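Local coordinates for protein enoyl-CoA hydratase subunit II (Geobacillus kaustophilus, PDB 2EJ5) that probably catalyses the hydration of enoyl-CoA thioesters, perhaps in the breakdown of phenylacetic acid, at residues A[99-104]-A[125-130]. Sequence-based numbering, arbitrary orientation.
Sequences AAVNGA and ASFAPA
Val101 and Ala125 form the apolar heart of a buried contact in which two segments 21 residues apart in sequence pack closely with no hydrogen bond between them. CG1 of Val101, set anti to its backbone N (chi1 -177°), lies 3.8 Å from CB of Ala125. The same methyl meets the Phe127 ring more loosely and at a slant, 4.3 Å from CE1. Phe127 leaves its backbone away from 99-104, but its ring swings back to join an apolar cluster with Leu121, Met110 and Ala113, the last two from helix 108-115.

Backbone oxygens supply the second kind of contact: Ala125 CB sits 3.2 Å from Val101 O and 3.4 Å from Gly103 O, which approach it roughly at right angles. A bent CA-H...O contact joins Ala125 CA to Gly103 O at 3.5 Å. At Gly103 the backbones come close, its CA only 3.7 Å from that of Ala125. Among side chains, Ser126 OG lies beside Ala104, 4.0 Å from its CB.

Asn102, at the bend, faces the other way: its OD1 accepts a bond from Gly55 N, while its backbone O is hydrogen-bonded to Lys124 NZ.

The chain twice passes here from the larger sheet (strands 97-101 and 118-122) into the small one (104-106 and 126-128). Two such strands followed by a helix make one turn of the beta-beta-alpha spiral of the crotonase fold.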
loop_
_atom_site.group_PDB
_atom_site.type_symbol
_atom_site.label_atom_id
_atom_site.label_comp_id
_atom_site.label_asym_id
_atom_site.label_seq_id
_atom_site.Cartn_x
_atom_site.Cartn_y
_atom_site.Cartn_z
ATOM N N ALA A 99 -1.928 17.921 -10.377
ATOM C CA ALA A 99 -1.861 18.980 -9.350
ATOM C C ALA A 99 -0.498 19.652 -9.493
ATOM O O ALA A 99 0.523 19.025 -9.246
ATOM C CB ALA A 99 -2.018 18.403 -7.971
ATOM N N ALA A 100 -0.495 20.885 -9.995
ATOM C CA ALA A 100 0.696 21.704 -10.057
ATOM C C ALA A 100 0.788 22.534 -8.765
ATOM O O ALA A 100 0.228 23.652 -8.675
ATOM C CB ALA A 100 0.646 22.618 -11.295
ATOM N N VAL A 101 1.439 21.970 -7.750
ATOM C CA VAL A 101 1.415 22.535 -6.408
ATOM C C VAL A 101 2.511 23.620 -6.343
ATOM O O VAL A 101 3.674 23.322 -6.084
ATOM C CB VAL A 101 1.625 21.429 -5.304
ATOM C CG1 VAL A 101 1.512 22.053 -3.864
ATOM C CG2 VAL A 101 0.622 20.285 -5.505
ATOM N N ASN A 102 2.116 24.854 -6.641
ATOM C CA ASN A 102 3.030 26.013 -6.739
ATOM C C ASN A 102 3.529 26.578 -5.411
ATOM O O ASN A 102 4.562 27.259 -5.372
ATOM C CB ASN A 102 2.365 27.149 -7.529
ATOM C CG ASN A 102 1.001 27.516 -6.992
ATOM O OD1 ASN A 102 0.063 26.709 -7.046
ATOM N ND2 ASN A 102 0.858 28.764 -6.509
ATOM N N GLY A 103 2.809 26.289 -4.327
ATOM C CA GLY A 103 3.221 26.743 -3.002
ATOM C C GLY A 103 2.477 25.910 -1.964
ATOM O O GLY A 103 2.207 24.733 -2.204
ATOM N N ALA A 104 2.150 26.517 -0.824
ATOM C CA ALA A 104 1.513 25.818 0.281
ATOM C C ALA A 104 0.196 25.146 -0.058
ATOM O O ALA A 104 -0.727 25.782 -0.580
ATOM C CB ALA A 104 1.338 26.755 1.467
ATOM N N ALA A 125 6.895 24.613 -2.530
ATOM C CA ALA A 125 5.614 24.033 -2.087
ATOM C C ALA A 125 5.820 23.273 -0.771
ATOM O O ALA A 125 6.945 22.986 -0.401
ATOM C CB ALA A 125 5.067 23.101 -3.160
ATOM N N SER A 126 4.724 22.913 -0.090
ATOM C CA SER A 126 4.770 22.153 1.159
ATOM C C SER A 126 3.381 21.593 1.402
ATOM O O SER A 126 2.402 22.110 0.880
ATOM C CB SER A 126 5.164 23.041 2.325
ATOM O OG SER A 126 4.242 24.101 2.401
ATOM N N PHE A 127 3.310 20.497 2.146
ATOM C CA PHE A 127 2.037 19.896 2.457
ATOM C C PHE A 127 1.865 20.039 3.953
ATOM O O PHE A 127 2.758 19.685 4.723
ATOM C CB PHE A 127 1.990 18.410 2.031
ATOM C CG PHE A 127 1.794 18.179 0.557
ATOM C CD1 PHE A 127 0.778 18.830 -0.151
ATOM C CD2 PHE A 127 2.588 17.239 -0.116
ATOM C CE1 PHE A 127 0.580 18.566 -1.506
ATOM C CE2 PHE A 127 2.421 16.966 -1.455
ATOM C CZ PHE A 127 1.395 17.604 -2.169
ATOM N N ALA A 128 0.711 20.556 4.358
ATOM C CA ALA A 128 0.436 20.754 5.765
ATOM C C ALA A 128 -0.845 20.000 6.171
ATOM O O ALA A 128 -1.936 20.449 5.871
ATOM C CB ALA A 128 0.323 22.288 6.062
ATOM N N PRO A 129 -0.711 18.837 6.857
ATOM C CA PRO A 129 -1.934 18.125 7.259
ATOM C C PRO A 129 -2.426 18.753 8.555
ATOM O O PRO A 129 -2.243 18.192 9.645
ATOM C CB PRO A 129 -1.462 16.682 7.481
ATOM C CG PRO A 129 0.037 16.724 7.609
ATOM C CD PRO A 129 0.508 18.135 7.292
ATOM N N ALA A 130 -3.028 19.920 8.421
ATOM C CA ALA A 130 -3.158 20.853 9.538
ATOM C C ALA A 130 -4.424 20.649 10.372
ATOM O O ALA A 130 -4.540 21.227 11.469
ATOM C CB ALA A 130 -3.108 22.283 9.022
#